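Local coordinates for Sf11-rnase (Nicotiana alata, PDB 1IOO), which cleaves RNA as a secreted ribonuclease of the T2 family and is associated with gametophytic self-incompatibility in the flowering tobacco Nicotiana alata, at residues V8-P12 and P26-H32; L43-P48 and K90-Q96; T51-F55 and T79-K85. All coordinates share one frame. Residues are numbered along the deposited sequence.

Contact 1: V8-P12 and P26-H32. With NAG (2-acetamido-2-deoxy-beta-D-glucopyranose), chain C.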
loop_
_atom_site.group_PDB
_atom_site.type_symbol
_atom_site.label_atom_id
_atom_site.label_comp_id
_atom_site.label_asym_id
_atom_site.label_seq_id
_atom_site.Cartn_x
_atom_site.Cartn_y
_atom_site.Cartn_z
ATOM N N VAL A 8 -1.233 2.518 0.914
ATOM C CA VAL A 8 -1.563 1.256 0.278
ATOM C C VAL A 8 -0.473 0.237 0.504
ATOM O O VAL A 8 0.666 0.425 0.071
ATOM C CB VAL A 8 -1.786 1.428 -1.235
ATOM C CG1 VAL A 8 -2.189 0.092 -1.859
ATOM C CG2 VAL A 8 -2.856 2.484 -1.477
ATOM N N LEU A 9 -0.822 -0.837 1.201
ATOM C CA LEU A 9 0.125 -1.901 1.498
ATOM C C LEU A 9 -0.154 -3.130 0.648
ATOM O O LEU A 9 -1.280 -3.626 0.594
ATOM C CB LEU A 9 0.059 -2.281 2.979
ATOM C CG LEU A 9 0.401 -1.154 3.964
ATOM C CD1 LEU A 9 0.171 -1.639 5.389
ATOM C CD2 LEU A 9 1.844 -0.702 3.784
ATOM N N THR A 10 0.890 -3.612 -0.009
ATOM C CA THR A 10 0.805 -4.774 -0.874
ATOM C C THR A 10 1.146 -6.058 -0.127
ATOM O O THR A 10 2.026 -6.074 0.730
ATOM C CB THR A 10 1.853 -4.695 -2.010
ATOM O OG1 THR A 10 1.555 -3.600 -2.880
ATOM C CG2 THR A 10 1.898 -6.001 -2.792
ATOM N N TRP A 11 0.403 -7.117 -0.423
ATOM C CA TRP A 11 0.762 -8.435 0.060
ATOM C C TRP A 11 1.584 -9.091 -1.047
ATOM O O TRP A 11 1.036 -9.507 -2.063
ATOM C CB TRP A 11 -0.491 -9.262 0.377
ATOM C CG TRP A 11 -0.183 -10.654 0.883
ATOM C CD1 TRP A 11 -0.644 -11.830 0.366
ATOM C CD2 TRP A 11 0.672 -11.006 1.984
ATOM N NE1 TRP A 11 -0.130 -12.891 1.068
ATOM C CE2 TRP A 11 0.682 -12.417 2.065
ATOM C CE3 TRP A 11 1.429 -10.267 2.906
ATOM C CZ2 TRP A 11 1.422 -13.107 3.031
ATOM C CZ3 TRP A 11 2.170 -10.953 3.869
ATOM C CH2 TRP A 11 2.158 -12.362 3.921
ATOM N N PRO A 12 2.923 -9.113 -0.901
ATOM C CA PRO A 12 3.855 -9.669 -1.890
ATOM C C PRO A 12 3.484 -10.977 -2.562
ATOM O O PRO A 12 3.563 -11.087 -3.788
ATOM C CB PRO A 12 5.171 -9.732 -1.128
ATOM C CG PRO A 12 5.071 -8.514 -0.257
ATOM C CD PRO A 12 3.665 -8.663 0.288
ATOM N N PRO A 26 8.695 -10.710 -0.306
ATOM C CA PRO A 26 8.912 -10.765 1.143
ATOM C C PRO A 26 7.685 -11.374 1.810
ATOM O O PRO A 26 6.578 -11.262 1.286
ATOM C CB PRO A 26 9.069 -9.296 1.526
ATOM C CG PRO A 26 9.641 -8.681 0.291
ATOM C CD PRO A 26 8.832 -9.328 -0.803
ATOM N N ASN A 27 7.878 -12.018 2.958
ATOM C CA ASN A 27 6.759 -12.617 3.689
ATOM C C ASN A 27 6.139 -11.608 4.646
ATOM O O ASN A 27 5.813 -11.925 5.789
ATOM C CB ASN A 27 7.205 -13.857 4.474
ATOM C CG ASN A 27 6.060 -14.490 5.253
ATOM O OD1 ASN A 27 5.020 -14.825 4.687
ATOM N ND2 ASN A 27 6.246 -14.649 6.559
ATOM N N ASN A 28 5.976 -10.386 4.162
ATOM C CA ASN A 28 5.400 -9.316 4.951
ATOM C C ASN A 28 4.850 -8.251 4.035
ATOM O O ASN A 28 5.264 -8.155 2.878
ATOM C CB ASN A 28 6.482 -8.719 5.848
ATOM C CG ASN A 28 5.925 -8.054 7.094
ATOM O OD1 ASN A 28 4.716 -8.024 7.326
ATOM N ND2 ASN A 28 6.838 -7.527 7.905
ATOM N N PHE A 29 3.909 -7.456 4.529
ATOM C CA PHE A 29 3.347 -6.401 3.709
ATOM C C PHE A 29 4.400 -5.368 3.374
ATOM O O PHE A 29 5.294 -5.089 4.175
ATOM C CB PHE A 29 2.172 -5.707 4.409
ATOM C CG PHE A 29 0.951 -6.564 4.530
ATOM C CD1 PHE A 29 0.819 -7.457 5.584
ATOM C CD2 PHE A 29 -0.058 -6.498 3.571
ATOM C CE1 PHE A 29 -0.296 -8.279 5.687
ATOM C CE2 PHE A 29 -1.181 -7.319 3.660
ATOM C CZ PHE A 29 -1.300 -8.213 4.721
ATOM N N THR A 30 4.318 -4.835 2.163
ATOM C CA THR A 30 5.225 -3.791 1.723
ATOM C C THR A 30 4.426 -2.613 1.203
ATOM O O THR A 30 3.234 -2.742 0.934
ATOM C CB THR A 30 6.171 -4.274 0.612
ATOM O OG1 THR A 30 5.400 -4.721 -0.504
ATOM C CG2 THR A 30 7.055 -5.405 1.116
ATOM N N ILE A 31 5.067 -1.459 1.082
ATOM C CA ILE A 31 4.373 -0.275 0.605
ATOM C C ILE A 31 4.203 -0.296 -0.909
ATOM O O ILE A 31 5.154 -0.557 -1.649
ATOM C CB ILE A 31 5.149 1.003 0.948
ATOM C CG1 ILE A 31 5.309 1.127 2.462
ATOM C CG2 ILE A 31 4.432 2.217 0.360
ATOM C CD1 ILE A 31 6.334 2.169 2.873
ATOM N N HIS A 32 2.977 -0.048 -1.360
ATOM C CA HIS A 32 2.696 0.070 -2.788
ATOM C C HIS A 32 2.627 1.536 -3.155
ATOM O O HIS A 32 3.059 1.955 -4.232
ATOM C CB HIS A 32 1.363 -0.584 -3.147
ATOM C CG HIS A 32 1.008 -0.449 -4.593
ATOM N ND1 HIS A 32 1.822 -0.914 -5.603
ATOM C CD2 HIS A 32 -0.060 0.118 -5.201
ATOM C CE1 HIS A 32 1.270 -0.638 -6.773
ATOM N NE2 HIS A 32 0.128 -0.012 -6.556
HETATM C C1 NAG C . 6.461 -6.892 9.154
HETATM C C2 NAG C . 7.460 -7.331 10.238
HETATM C C3 NAG C . 7.210 -6.580 11.542
HETATM C C4 NAG C . 7.258 -5.082 11.269
HETATM C C5 NAG C . 6.205 -4.741 10.214
HETATM C C6 NAG C . 6.205 -3.267 9.865
HETATM C C7 NAG C . 8.436 -9.472 10.768
HETATM C C8 NAG C . 8.205 -10.865 11.329
HETATM N N2 NAG C . 7.355 -8.759 10.464
HETATM O O3 NAG C . 8.211 -6.927 12.489
HETATM O O4 NAG C . 6.992 -4.362 12.484
HETATM O O5 NAG C . 6.486 -5.463 8.994
HETATM O O6 NAG C . 7.414 -2.897 9.220
HETATM O O7 NAG C . 9.587 -9.052 10.613
HETATM O O HOH W 1 4.300 -2.906 -4.461
#

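Contact 2: L43-P48 and K90-Q96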
loop_
_atom_site.group_PDB
_atom_site.type_symbol
_atom_site.label_atom_id
_atom_site.label_comp_id
_atom_site.label_asym_id
_atom_site.label_seq_id
_atom_site.Cartn_x
_atom_site.Cartn_y
_atom_site.Cartn_z
ATOM N N LEU A 43 -7.520 11.769 -7.465
ATOM C CA LEU A 43 -6.511 12.810 -7.596
ATOM C C LEU A 43 -5.180 12.202 -8.025
ATOM O O LEU A 43 -4.705 11.250 -7.406
ATOM C CB LEU A 43 -6.350 13.516 -6.250
ATOM C CG LEU A 43 -5.484 14.768 -6.178
ATOM C CD1 LEU A 43 -5.988 15.799 -7.182
ATOM C CD2 LEU A 43 -5.524 15.319 -4.760
ATOM N N HIS A 44 -4.585 12.736 -9.090
ATOM C CA HIS A 44 -3.319 12.202 -9.591
ATOM C C HIS A 44 -2.658 13.152 -10.583
ATOM O O HIS A 44 -3.316 14.015 -11.163
ATOM C CB HIS A 44 -3.559 10.845 -10.263
ATOM C CG HIS A 44 -4.469 10.911 -11.453
ATOM N ND1 HIS A 44 -4.005 11.107 -12.735
ATOM C CD2 HIS A 44 -5.818 10.836 -11.548
ATOM C CE1 HIS A 44 -5.028 11.149 -13.570
ATOM N NE2 HIS A 44 -6.140 10.988 -12.875
ATOM N N ASN A 45 -1.353 12.975 -10.772
ATOM C CA ASN A 45 -0.576 13.793 -11.699
ATOM C C ASN A 45 -0.849 15.274 -11.494
ATOM O O ASN A 45 -1.201 15.992 -12.432
ATOM C CB ASN A 45 -0.887 13.402 -13.144
ATOM C CG ASN A 45 -0.470 11.981 -13.465
ATOM O OD1 ASN A 45 -1.300 11.133 -13.799
ATOM N ND2 ASN A 45 0.825 11.710 -13.360
ATOM N N CYS A 46 -0.680 15.726 -10.257
ATOM C CA CYS A 46 -0.891 17.120 -9.914
ATOM C C CYS A 46 0.265 17.981 -10.415
ATOM O O CYS A 46 1.407 17.523 -10.487
ATOM C CB CYS A 46 -1.056 17.244 -8.392
ATOM S SG CYS A 46 -2.538 16.366 -7.773
ATOM N N LYS A 47 -0.038 19.219 -10.787
ATOM C CA LYS A 47 0.983 20.130 -11.283
ATOM C C LYS A 47 1.405 21.119 -10.206
ATOM O O LYS A 47 0.610 21.487 -9.342
ATOM C CB LYS A 47 0.470 20.886 -12.515
ATOM C CG LYS A 47 0.016 19.981 -13.652
ATOM C CD LYS A 47 1.140 19.076 -14.142
ATOM C CE LYS A 47 0.637 18.114 -15.211
ATOM N NZ LYS A 47 1.715 17.213 -15.712
ATOM N N PRO A 48 2.671 21.561 -10.243
ATOM C CA PRO A 48 3.631 21.132 -11.259
ATOM C C PRO A 48 4.289 19.806 -10.904
ATOM O O PRO A 48 4.328 19.414 -9.735
ATOM C CB PRO A 48 4.635 22.276 -11.275
ATOM C CG PRO A 48 4.704 22.640 -9.824
ATOM C CD PRO A 48 3.237 22.641 -9.414
ATOM N N LYS A 90 3.358 10.791 -9.795
ATOM C CA LYS A 90 1.920 10.601 -9.953
ATOM C C LYS A 90 1.133 10.942 -8.682
ATOM O O LYS A 90 0.044 11.513 -8.764
ATOM C CB LYS A 90 1.624 9.155 -10.361
ATOM C CG LYS A 90 0.152 8.883 -10.639
ATOM C CD LYS A 90 -0.066 7.455 -11.119
ATOM C CE LYS A 90 -1.522 7.214 -11.481
ATOM N NZ LYS A 90 -1.730 5.844 -12.026
ATOM N N HIS A 91 1.670 10.602 -7.514
ATOM C CA HIS A 91 0.935 10.824 -6.270
ATOM C C HIS A 91 1.604 11.836 -5.353
ATOM O O HIS A 91 0.930 12.680 -4.763
ATOM C CB HIS A 91 0.733 9.483 -5.564
ATOM C CG HIS A 91 -0.186 8.565 -6.307
ATOM N ND1 HIS A 91 -1.532 8.827 -6.452
ATOM C CD2 HIS A 91 0.052 7.420 -6.990
ATOM C CE1 HIS A 91 -2.083 7.882 -7.195
ATOM N NE2 HIS A 91 -1.144 7.018 -7.535
ATOM N N GLY A 92 2.922 11.751 -5.213
ATOM C CA GLY A 92 3.606 12.699 -4.349
ATOM C C GLY A 92 3.358 14.131 -4.784
ATOM O O GLY A 92 3.389 15.067 -3.986
ATOM N N SER A 93 3.101 14.298 -6.075
ATOM C CA SER A 93 2.858 15.620 -6.649
ATOM C C SER A 93 1.574 16.259 -6.111
ATOM O O SER A 93 1.367 17.464 -6.253
ATOM C CB SER A 93 2.739 15.498 -8.167
ATOM O OG SER A 93 1.651 14.651 -8.522
ATOM N N CYS A 94 0.727 15.460 -5.473
ATOM C CA CYS A 94 -0.555 15.963 -4.998
ATOM C C CYS A 94 -0.538 16.394 -3.523
ATOM O O CYS A 94 -1.579 16.765 -2.979
ATOM C CB CYS A 94 -1.624 14.908 -5.247
ATOM S SG CYS A 94 -1.871 14.586 -7.023
ATOM N N CYS A 95 0.631 16.370 -2.890
ATOM C CA CYS A 95 0.755 16.801 -1.492
ATOM C C CYS A 95 2.066 17.550 -1.268
ATOM O O CYS A 95 2.803 17.271 -0.322
ATOM C CB CYS A 95 0.671 15.595 -0.544
ATOM S SG CYS A 95 1.881 14.274 -0.868
ATOM N N GLN A 96 2.331 18.526 -2.130
ATOM C CA GLN A 96 3.580 19.282 -2.084
ATOM C C GLN A 96 3.558 20.437 -1.081
ATOM O O GLN A 96 4.602 21.019 -0.797
ATOM C CB GLN A 96 3.901 19.835 -3.464
ATOM C CG GLN A 96 4.163 18.779 -4.507
ATOM C CD GLN A 96 4.472 19.391 -5.859
ATOM O OE1 GLN A 96 5.452 20.122 -6.009
ATOM N NE2 GLN A 96 3.636 19.104 -6.851
HETATM O O HOH W 2 -2.712 11.094 -5.578
#

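Contact 3: T51-F55 and T79-K85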
loop_
_atom_site.group_PDB
_atom_site.type_symbol
_atom_site.label_atom_id
_atom_site.label_comp_id
_atom_site.label_asym_id
_atom_site.label_seq_id
_atom_site.Cartn_x
_atom_site.Cartn_y
_atom_site.Cartn_z
ATOM N N THR A 51 10.395 17.457 -9.258
ATOM C CA THR A 51 11.643 16.819 -9.651
ATOM C C THR A 51 12.013 15.719 -8.669
ATOM O O THR A 51 11.909 15.895 -7.457
ATOM C CB THR A 51 12.813 17.824 -9.731
ATOM O OG1 THR A 51 12.851 18.624 -8.541
ATOM C CG2 THR A 51 12.669 18.711 -10.956
ATOM N N TYR A 52 12.426 14.574 -9.199
ATOM C CA TYR A 52 12.800 13.449 -8.359
ATOM C C TYR A 52 14.308 13.327 -8.248
ATOM O O TYR A 52 15.017 13.338 -9.253
ATOM C CB TYR A 52 12.246 12.142 -8.934
ATOM C CG TYR A 52 12.538 10.912 -8.085
ATOM C CD1 TYR A 52 11.710 10.563 -7.016
ATOM C CD2 TYR A 52 13.646 10.109 -8.346
ATOM C CE1 TYR A 52 11.980 9.444 -6.232
ATOM C CE2 TYR A 52 13.925 8.989 -7.569
ATOM C CZ TYR A 52 13.089 8.664 -6.517
ATOM O OH TYR A 52 13.359 7.560 -5.749
ATOM N N SER A 53 14.792 13.241 -7.014
ATOM C CA SER A 53 16.203 13.046 -6.742
ATOM C C SER A 53 16.434 11.619 -6.280
ATOM O O SER A 53 15.659 11.093 -5.488
ATOM C CB SER A 53 16.674 14.020 -5.664
ATOM O OG SER A 53 16.465 15.354 -6.083
ATOM N N TYR A 54 17.481 10.980 -6.785
ATOM C CA TYR A 54 17.738 9.597 -6.430
ATOM C C TYR A 54 18.235 9.460 -4.996
ATOM O O TYR A 54 19.173 10.138 -4.575
ATOM C CB TYR A 54 18.704 8.971 -7.444
ATOM C CG TYR A 54 18.113 8.972 -8.841
ATOM C CD1 TYR A 54 18.202 10.103 -9.659
ATOM C CD2 TYR A 54 17.393 7.877 -9.315
ATOM C CE1 TYR A 54 17.584 10.141 -10.915
ATOM C CE2 TYR A 54 16.768 7.906 -10.566
ATOM C CZ TYR A 54 16.868 9.041 -11.358
ATOM O OH TYR A 54 16.246 9.079 -12.587
ATOM N N PHE A 55 17.576 8.584 -4.244
ATOM C CA PHE A 55 17.930 8.332 -2.852
ATOM C C PHE A 55 19.225 7.532 -2.736
ATOM O O PHE A 55 19.596 6.773 -3.633
ATOM C CB PHE A 55 16.817 7.550 -2.147
ATOM C CG PHE A 55 15.560 8.348 -1.908
ATOM C CD1 PHE A 55 14.358 7.980 -2.513
ATOM C CD2 PHE A 55 15.567 9.443 -1.046
ATOM C CE1 PHE A 55 13.179 8.686 -2.261
ATOM C CE2 PHE A 55 14.394 10.155 -0.788
ATOM C CZ PHE A 55 13.197 9.773 -1.395
ATOM N N THR A 79 19.322 1.651 -8.236
ATOM C CA THR A 79 20.013 2.656 -9.033
ATOM C C THR A 79 19.058 3.623 -9.736
ATOM O O THR A 79 19.186 4.839 -9.588
ATOM C CB THR A 79 20.906 1.992 -10.109
ATOM O OG1 THR A 79 21.859 1.132 -9.472
ATOM C CG2 THR A 79 21.656 3.052 -10.906
ATOM N N GLU A 80 18.098 3.089 -10.486
ATOM C CA GLU A 80 17.203 3.936 -11.270
ATOM C C GLU A 80 15.885 4.242 -10.557
ATOM O O GLU A 80 15.140 5.122 -10.991
ATOM C CB GLU A 80 16.963 3.314 -12.644
ATOM C CG GLU A 80 18.251 3.024 -13.415
ATOM C CD GLU A 80 19.228 4.190 -13.412
ATOM O OE1 GLU A 80 18.786 5.345 -13.565
ATOM O OE2 GLU A 80 20.443 3.950 -13.263
ATOM N N GLN A 81 15.585 3.500 -9.492
ATOM C CA GLN A 81 14.395 3.760 -8.663
ATOM C C GLN A 81 13.151 4.102 -9.512
ATOM O O GLN A 81 12.447 5.080 -9.249
ATOM C CB GLN A 81 14.754 4.914 -7.713
ATOM C CG GLN A 81 16.037 4.593 -6.924
ATOM C CD GLN A 81 16.581 5.721 -6.075
ATOM O OE1 GLN A 81 15.887 6.684 -5.750
ATOM N NE2 GLN A 81 17.847 5.591 -5.694
ATOM N N PRO A 82 12.813 3.242 -10.475
ATOM C CA PRO A 82 11.666 3.477 -11.357
ATOM C C PRO A 82 10.297 3.599 -10.692
ATOM O O PRO A 82 9.507 4.472 -11.053
ATOM C CB PRO A 82 11.742 2.308 -12.333
ATOM C CG PRO A 82 12.310 1.212 -11.495
ATOM C CD PRO A 82 13.395 1.907 -10.710
ATOM N N SER A 83 10.002 2.727 -9.735
ATOM C CA SER A 83 8.692 2.753 -9.101
ATOM C C SER A 83 8.556 3.895 -8.115
ATOM O O SER A 83 7.501 4.523 -8.042
ATOM C CB SER A 83 8.384 1.415 -8.437
ATOM O OG SER A 83 8.348 0.407 -9.429
ATOM N N TRP A 84 9.607 4.163 -7.346
ATOM C CA TRP A 84 9.558 5.273 -6.411
ATOM C C TRP A 84 9.374 6.583 -7.161
ATOM O O TRP A 84 8.587 7.437 -6.751
ATOM C CB TRP A 84 10.824 5.327 -5.551
ATOM C CG TRP A 84 11.021 4.081 -4.749
ATOM C CD1 TRP A 84 10.039 3.235 -4.289
ATOM C CD2 TRP A 84 12.272 3.499 -4.346
ATOM N NE1 TRP A 84 10.608 2.164 -3.643
ATOM C CE2 TRP A 84 11.970 2.299 -3.661
ATOM C CE3 TRP A 84 13.616 3.872 -4.501
ATOM C CZ2 TRP A 84 12.963 1.465 -3.134
ATOM C CZ3 TRP A 84 14.608 3.036 -3.974
ATOM C CH2 TRP A 84 14.270 1.848 -3.300
ATOM N N LYS A 85 10.088 6.730 -8.275
ATOM C CA LYS A 85 9.972 7.935 -9.086
ATOM C C LYS A 85 8.559 8.082 -9.644
ATOM O O LYS A 85 7.961 9.151 -9.568
ATOM C CB LYS A 85 10.966 7.921 -10.257
ATOM C CG LYS A 85 10.844 9.176 -11.130
ATOM C CD LYS A 85 11.608 9.072 -12.446
ATOM C CE LYS A 85 13.099 9.058 -12.244
ATOM N NZ LYS A 85 13.776 9.163 -13.569
#

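Contact 1: V8-P12 and P26-H32
The main bump here is the W11 indole, whose atom CE3 lies over one face of the F29 ring, 3.8 Å from F29 CE1. The planes meet obliquely at 44°, centroids 4.9 Å apart, and W11 CZ3 reaches within 3.8 Å of N28 CA, so the indole covers both F29 and the backbone before it. P12 fills the hollow of the bend at 26-30: its CB is 3.2 Å from P26 O, its CD 3.1 Å from N28 O. N28 points away and carries the glycan, ND2 bonded to NAG C1 at 1.5 Å. Beyond the bend the strands pair through T10 N to T30 O (2.7 Å), T30 N to T10 O (3.0 Å) and H32 N to V8 O (2.8 Å). L9 CD2 meets I31 CG1 at 4.1 Å on one sheet face; on the other, T10 OG1 abuts H32 CB at 3.0 Å. This is an antiparallel pair of the central RNase T2 sheet, bearing the catalytic proton donor H32.

Contact 2: L43-P48 and K90-Q96
A disulfide cross-link at the protein surface joins the loop that follows strand 30-37 to the segment into which helix 82-92 runs. C46 SG and C94 SG are 2.0 Å apart with chi3 at 94°, near the relaxed value for a disulfide, and both CA-to-CB bonds point toward the opposite segment. L43 CG packs on C94 SG at 3.7 Å. Next to the bridge, N45 N donates to K90 O at 2.8 Å (155°), while C46 N makes a weak bond of 3.1 Å to S93 OG, whose stronger partner is I89 O. Farther along, Q96 NE2 serves two carbonyls, P48 O at 3.0 Å and S93 O at 2.9 Å, so this amide ties the loop beyond the cis peptide bond before P48 to the turn G92-C95. At the other end a water donates to L43 O at 2.7 Å and lies 2.7 Å from ND1 of H91, the catalytic proton acceptor, whose ring stacks on W35. The chemistry thus implies a loop fixed covalently through the C46 side chain, while the hydrogen bonds across the contact engage its main chain at N45 N, C46 N and P48 O, and a water bridges L43 O and H91 ND1.

Contact 3: T51-F55 and T79-K85
Y52 opens the contact with its ring. K85 CA stands over one face, 3.8 Å from the Y52 centroid and 14° off the ring normal, a CH-pi contact against the backbone of helix 82-92. The tip of the same ring reaches deeper: Y52 OH donates to Q81 OE1 at 2.7 Å and comes within 3.4 Å of W84 CB. S53 turns its side chain away, and its carbonyl accepts a hydrogen bond from Q101 NE2 in helix 101-113. The alternation brings Y54 back toward 79-85. Its ring edge approaches E80 O, with Y54 CE2 3.3 Å from that oxygen, and its hydroxyl OH accepts a hydrogen bond from K85 NZ at 2.7 Å. The residue these aromatics surround is Q81, which joins two consecutive helices of the RNase T2 fold. It leaves helix 74-80 with positive phi (42°), a left-handed conformation that redirects the chain, and is the N-cap residue of helix 82-92, where K85 N bonds Q81 O at 3.0 Å. The Q81 carboxamide grips the backbone of F55 at both its polar atoms: F55 N donates to Q81 OE1 and Q81 NE2 donates to F55 O, both at 3.0 Å, with N-H...O angles of 157° and 149°. OE1 therefore accepts from both Y52 and F55, while NE2 has a second acceptor in R78 O. The F55 ring meets F105 edge-to-face, and its CD1 lies 3.8 Å from Q81 OE1.

In the fold
Contact 1 comes first along the chain and is complete before the other two begin. Contact 3 falls within the chain interval that contact 2 spans, since 51-55 follows 43-48 and 79-85 precedes 90-96. Contacts 2 and 3 both use helix 82-92, with centres 16 Å apart, and fix successive parts of the same long loop, between strand 30-37 and helix 57-66, to either end of that helix. Contact 1 belongs to the central sheet, its centre 23 Å from contact 2 and 19 Å from contact 3. The active site falls between sheet and helix: the H32 and H91 side chains approach to about 7 Å, one contributed by contact 1 and the other by contact 2.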